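PDB 5CXX: ferulic acid esterase, AmCE1/Fae1A from Anaeromyces mucronatus, which probably hydrolyses feruloyl esters to release ferulic acid, which it holds in a pocket. Local coordinates for residues 173-178 and 210-215; 16-21 and 82-87. One frame throughout, in Å; residues are numbered along the deposited sequence.

Interaction 1 (173-178 and 210-215)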
loop_
_atom_site.group_PDB
_atom_site.type_symbol
_atom_site.label_atom_id
_atom_site.label_comp_id
_atom_site.label_asym_id
_atom_site.label_seq_id
_atom_site.Cartn_x
_atom_site.Cartn_y
_atom_site.Cartn_z
ATOM N N ILE A 173 7.490 -3.159 9.230
ATOM C CA ILE A 173 7.087 -3.326 7.836
ATOM C C ILE A 173 8.305 -3.759 7.025
ATOM O O ILE A 173 9.240 -2.948 6.832
ATOM C CB ILE A 173 6.563 -2.012 7.248
ATOM C CG1 ILE A 173 5.426 -1.324 8.096
ATOM C CG2 ILE A 173 6.070 -2.244 5.814
ATOM C CD1 ILE A 173 4.225 -2.250 8.335
ATOM N N GLY A 174 8.284 -4.981 6.514
ATOM C CA GLY A 174 9.439 -5.499 5.740
ATOM C C GLY A 174 9.398 -5.015 4.281
ATOM O O GLY A 174 10.443 -4.853 3.663
ATOM N N TYR A 175 8.207 -4.803 3.696
ATOM C CA TYR A 175 8.057 -4.575 2.255
ATOM C C TYR A 175 7.143 -3.379 2.073
ATOM O O TYR A 175 6.017 -3.402 2.628
ATOM C CB TYR A 175 7.426 -5.815 1.529
ATOM C CG TYR A 175 8.210 -7.067 1.765
ATOM C CD1 TYR A 175 8.032 -7.816 2.950
ATOM C CD2 TYR A 175 9.172 -7.494 0.833
ATOM C CE1 TYR A 175 8.786 -8.944 3.166
ATOM C CE2 TYR A 175 9.904 -8.622 1.060
ATOM C CZ TYR A 175 9.713 -9.343 2.212
ATOM O OH TYR A 175 10.545 -10.476 2.263
ATOM N N VAL A 176 7.571 -2.361 1.329
ATOM C CA VAL A 176 6.827 -1.135 1.131
ATOM C C VAL A 176 6.596 -0.902 -0.349
ATOM O O VAL A 176 7.556 -0.913 -1.117
ATOM C CB VAL A 176 7.571 0.103 1.715
ATOM C CG1 VAL A 176 6.703 1.379 1.639
ATOM C CG2 VAL A 176 8.105 -0.235 3.109
ATOM N N GLY A 177 5.340 -0.654 -0.751
ATOM C CA GLY A 177 5.016 -0.438 -2.147
ATOM C C GLY A 177 4.217 0.832 -2.288
ATOM O O GLY A 177 3.179 1.043 -1.652
ATOM N N ALA A 178 4.648 1.702 -3.188
ATOM C CA ALA A 178 4.011 3.002 -3.303
ATOM C C ALA A 178 3.657 3.237 -4.761
ATOM O O ALA A 178 4.576 3.498 -5.577
ATOM C CB ALA A 178 4.953 4.139 -2.790
ATOM N N GLN A 210 16.692 -1.164 7.099
ATOM C CA GLN A 210 16.212 -0.908 5.726
ATOM C C GLN A 210 15.010 -1.775 5.389
ATOM O O GLN A 210 15.010 -2.963 5.738
ATOM C CB GLN A 210 17.319 -1.212 4.696
ATOM C CG GLN A 210 18.367 -0.104 4.651
ATOM C CD GLN A 210 17.762 1.241 4.232
ATOM O OE1 GLN A 210 17.455 1.452 3.056
ATOM N NE2 GLN A 210 17.571 2.130 5.198
ATOM N N PRO A 211 14.016 -1.221 4.663
ATOM C CA PRO A 211 13.033 -2.145 4.074
ATOM C C PRO A 211 13.695 -3.285 3.335
ATOM O O PRO A 211 14.761 -3.123 2.663
ATOM C CB PRO A 211 12.295 -1.248 3.065
ATOM C CG PRO A 211 12.375 0.122 3.624
ATOM C CD PRO A 211 13.824 0.145 4.149
ATOM N N ILE A 212 13.111 -4.480 3.408
ATOM C CA ILE A 212 13.593 -5.591 2.609
ATOM C C ILE A 212 13.397 -5.270 1.107
ATOM O O ILE A 212 14.264 -5.540 0.275
ATOM C CB ILE A 212 12.874 -6.911 2.991
ATOM C CG1 ILE A 212 13.083 -7.163 4.505
ATOM C CG2 ILE A 212 13.344 -8.102 2.130
ATOM C CD1 ILE A 212 12.196 -8.325 5.095
ATOM N N VAL A 213 12.230 -4.709 0.791
ATOM C CA VAL A 213 11.937 -4.187 -0.553
ATOM C C VAL A 213 11.215 -2.849 -0.362
ATOM O O VAL A 213 10.290 -2.728 0.498
ATOM C CB VAL A 213 11.039 -5.144 -1.367
ATOM C CG1 VAL A 213 10.665 -4.502 -2.706
ATOM C CG2 VAL A 213 11.698 -6.480 -1.588
ATOM N N SER A 214 11.611 -1.811 -1.112
ATOM C CA SER A 214 10.904 -0.524 -1.178
ATOM C C SER A 214 10.694 -0.284 -2.648
ATOM O O SER A 214 11.666 -0.352 -3.405
ATOM C CB SER A 214 11.755 0.587 -0.536
ATOM O OG SER A 214 11.126 1.812 -0.805
ATOM N N LEU A 215 9.439 -0.113 -3.093
ATOM C CA LEU A 215 9.197 0.022 -4.535
ATOM C C LEU A 215 8.286 1.176 -4.755
ATOM O O LEU A 215 7.257 1.274 -4.074
ATOM C CB LEU A 215 8.564 -1.246 -5.100
ATOM C CG LEU A 215 8.175 -1.284 -6.596
ATOM C CD1 LEU A 215 8.265 -2.726 -7.162
ATOM C CD2 LEU A 215 6.752 -0.663 -6.893
#
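Tyr-175 lays one face of its ring against Ile-212: CB of Ile-212 makes a CH-pi contact 4.2 Å from the ring centroid, displaced toward the rim. Tyr-175 CG stands anti to its carbonyl carbon, beside the backbone N (chi1 -56°), and the ring lies on the same face of the sheet as Val-213. Ile-212 CG2, anti to its backbone N, reaches Tyr-175 CE2 at 3.6 Å, while CD1 approaches CZ and OH. Val-213 instead meets the ring edge, its CG2 standing 3.6 Å from Tyr-175 CD2 near the ring plane. Phe-270 packs edge-to-face with the same tyrosine. An alanine in place of Tyr-175 would probably open a gap beside Ile-212 and Val-213 and leave their branches freer to turn.

The strands beneath are parallel, their axes 4.8 Å apart. Val-176 N donates to Val-213 O (2.9 Å), and Val-176 O accepts from Leu-215 N. At the entry Gly-174 O takes Ile-212 N at 2.7 Å. The sheet's other side carries Val-176 and Ser-214, whose OG bonds Tyr-167 OH. The chemistry thus divides: backbone bonds set the parallel register, while apolar contacts around one aromatic ring close the beginning of the strand pair in this alpha/beta-hydrolase sheet.

Interaction 2 (16-21 and 82-87)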
loop_
_atom_site.group_PDB
_atom_site.type_symbol
_atom_site.label_atom_id
_atom_site.label_comp_id
_atom_site.label_asym_id
_atom_site.label_seq_id
_atom_site.Cartn_x
_atom_site.Cartn_y
_atom_site.Cartn_z
ATOM N N THR A 16 -6.051 -10.064 -14.783
ATOM C CA THR A 16 -7.382 -10.567 -15.186
ATOM C C THR A 16 -7.622 -11.924 -14.502
ATOM O O THR A 16 -6.697 -12.791 -14.463
ATOM C CB THR A 16 -7.419 -10.719 -16.749
ATOM O OG1 THR A 16 -7.210 -9.406 -17.299
ATOM C CG2 THR A 16 -8.777 -11.231 -17.242
ATOM N N LYS A 17 -8.852 -12.151 -14.030
ATOM C CA LYS A 17 -9.215 -13.493 -13.581
ATOM C C LYS A 17 -9.276 -14.444 -14.766
ATOM O O LYS A 17 -9.925 -14.157 -15.763
ATOM C CB LYS A 17 -10.572 -13.496 -12.845
ATOM C CG LYS A 17 -10.389 -12.708 -11.514
ATOM C CD LYS A 17 -11.771 -12.745 -10.782
ATOM C CE LYS A 17 -11.708 -12.026 -9.443
ATOM N NZ LYS A 17 -13.121 -12.005 -8.819
ATOM N N GLN A 18 -8.527 -15.540 -14.672
ATOM C CA GLN A 18 -8.533 -16.554 -15.718
ATOM C C GLN A 18 -9.590 -17.641 -15.507
ATOM O O GLN A 18 -9.853 -18.066 -14.371
ATOM C CB GLN A 18 -7.123 -17.203 -15.747
ATOM C CG GLN A 18 -6.012 -16.146 -15.915
ATOM C CD GLN A 18 -6.094 -15.497 -17.276
ATOM O OE1 GLN A 18 -6.253 -16.188 -18.297
ATOM N NE2 GLN A 18 -6.105 -14.184 -17.305
ATOM N N GLU A 19 -10.217 -18.071 -16.585
ATOM C CA GLU A 19 -11.290 -19.072 -16.475
ATOM C C GLU A 19 -10.708 -20.356 -15.896
ATOM O O GLU A 19 -9.585 -20.763 -16.305
ATOM C CB GLU A 19 -11.904 -19.325 -17.840
ATOM C CG GLU A 19 -13.267 -20.065 -17.784
ATOM C CD GLU A 19 -14.366 -19.213 -17.211
ATOM O OE1 GLU A 19 -14.159 -17.967 -17.137
ATOM O OE2 GLU A 19 -15.407 -19.724 -16.803
ATOM N N GLY A 20 -11.427 -21.009 -14.982
ATOM C CA GLY A 20 -10.939 -22.288 -14.437
ATOM C C GLY A 20 -9.979 -22.119 -13.235
ATOM O O GLY A 20 -9.574 -23.112 -12.672
ATOM N N VAL A 21 -9.603 -20.899 -12.855
ATOM C CA VAL A 21 -8.736 -20.639 -11.702
ATOM C C VAL A 21 -9.602 -20.096 -10.575
ATOM O O VAL A 21 -10.430 -19.197 -10.830
ATOM C CB VAL A 21 -7.615 -19.614 -12.055
ATOM C CG1 VAL A 21 -6.768 -19.260 -10.817
ATOM C CG2 VAL A 21 -6.779 -20.151 -13.203
ATOM N N PRO A 82 -2.069 -11.656 -7.140
ATOM C CA PRO A 82 -1.303 -12.592 -6.272
ATOM C C PRO A 82 -1.614 -14.049 -6.583
ATOM O O PRO A 82 -0.682 -14.873 -6.564
ATOM C CB PRO A 82 -1.757 -12.223 -4.845
ATOM C CG PRO A 82 -2.226 -10.754 -4.975
ATOM C CD PRO A 82 -2.897 -10.682 -6.366
ATOM N N THR A 83 -2.862 -14.380 -6.928
ATOM C CA THR A 83 -3.196 -15.765 -7.334
ATOM C C THR A 83 -2.518 -16.171 -8.630
ATOM O O THR A 83 -1.979 -17.258 -8.760
ATOM C CB THR A 83 -4.745 -15.900 -7.447
ATOM O OG1 THR A 83 -5.249 -15.862 -6.120
ATOM C CG2 THR A 83 -5.157 -17.234 -8.136
ATOM N N ASN A 84 -2.551 -15.274 -9.604
ATOM C CA ASN A 84 -1.992 -15.611 -10.904
ATOM C C ASN A 84 -0.477 -15.763 -10.796
ATOM O O ASN A 84 0.092 -16.619 -11.485
ATOM C CB ASN A 84 -2.376 -14.547 -11.944
ATOM C CG ASN A 84 -3.845 -14.684 -12.371
ATOM O OD1 ASN A 84 -4.421 -15.800 -12.301
ATOM N ND2 ASN A 84 -4.445 -13.591 -12.850
ATOM N N LEU A 85 0.161 -14.953 -9.942
ATOM C CA LEU A 85 1.614 -15.160 -9.711
ATOM C C LEU A 85 1.853 -16.439 -8.935
ATOM O O LEU A 85 2.817 -17.185 -9.225
ATOM C CB LEU A 85 2.229 -13.959 -8.975
ATOM C CG LEU A 85 2.370 -12.676 -9.797
ATOM C CD1 LEU A 85 2.677 -11.441 -8.886
ATOM C CD2 LEU A 85 3.465 -12.876 -10.897
ATOM N N LEU A 86 1.003 -16.708 -7.942
ATOM C CA LEU A 86 1.172 -17.946 -7.141
ATOM C C LEU A 86 1.159 -19.194 -8.019
ATOM O O LEU A 86 1.933 -20.162 -7.825
ATOM C CB LEU A 86 0.044 -17.992 -6.066
ATOM C CG LEU A 86 -0.045 -19.339 -5.329
ATOM C CD1 LEU A 86 1.225 -19.561 -4.500
ATOM C CD2 LEU A 86 -1.294 -19.237 -4.415
ATOM N N LYS A 87 0.263 -19.193 -8.990
ATOM C CA LYS A 87 0.067 -20.366 -9.871
ATOM C C LYS A 87 1.322 -20.642 -10.701
ATOM O O LYS A 87 1.534 -21.778 -11.141
ATOM C CB LYS A 87 -1.148 -20.146 -10.795
ATOM C CG LYS A 87 -2.540 -20.552 -10.251
ATOM C CD LYS A 87 -2.530 -21.723 -9.224
ATOM C CE LYS A 87 -3.923 -22.404 -8.992
ATOM N NZ LYS A 87 -4.812 -22.663 -10.184
#
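The amide planes of Asn-84 and Gln-18 are turned 67° against each other, and both groups donate to Thr-16 O from opposite faces of its carbonyl plane. Asn-84 ND2 lies 2.9 Å from Thr-16 O, which sits close to the asparagine amide plane. From the other face comes Gln-18 NE2, 3.2 Å from Thr-16 O, a bond made within the loop itself. The glutamine bends at chi2 (-67°), which folds CD back over its own loop; its CG meanwhile passes 4.0 Å from Asn-84 OD1. The asparagine amide has further partners: OD1 accepts a hydrogen bond from the hydroxyl of Tyr-23, and ND2 also donates to Tyr-14 O, so both ends are engaged and the amide is unlikely to be flipped.

Beyond the amides, Val-21 makes the remaining contacts. Its CG1, anti to the backbone N (chi1 176°), meets Thr-83 CG2 at 3.7 Å, the two side chains running past one another in opposite senses. Lys-87 approaches the same methyl tip to tip, NZ lying 4.0 Å from Val-21 CG1 in simple proximity. A type II turn from Gln-18 to Val-21, with Gly-20 at positive phi, returns the valine to the helix. The loop, which links helix 12-15 to strand 26-33, thereby meets helix 77-87 at Thr-83, Asn-84 and Lys-87, while Pro-82 and Leu-85 of that helix pack on helix 255-266.

Interaction 1 lies within the main mixed sheet, where strands 175-179 and 213-219 are neighbours; interaction 2 lies toward the periphery, between the N-terminal loop and helix 77-87. Their centres are 24 Å apart and their nearest atoms about 10 Å, without touching. Both segments of interaction 2 precede those of interaction 1 in the chain. Helix 255-266 is a shared neighbour: Tyr-175 and Leu-215 touch it from the sheet, Pro-82 and Leu-85 from helix 77-87. The fold therefore joins a core strand pair and an outer loop-helix contact through one intervening helix, and the strand pair belongs to the sheet whose strand 150-155, next to 175-179, leads into the probable nucleophile elbow.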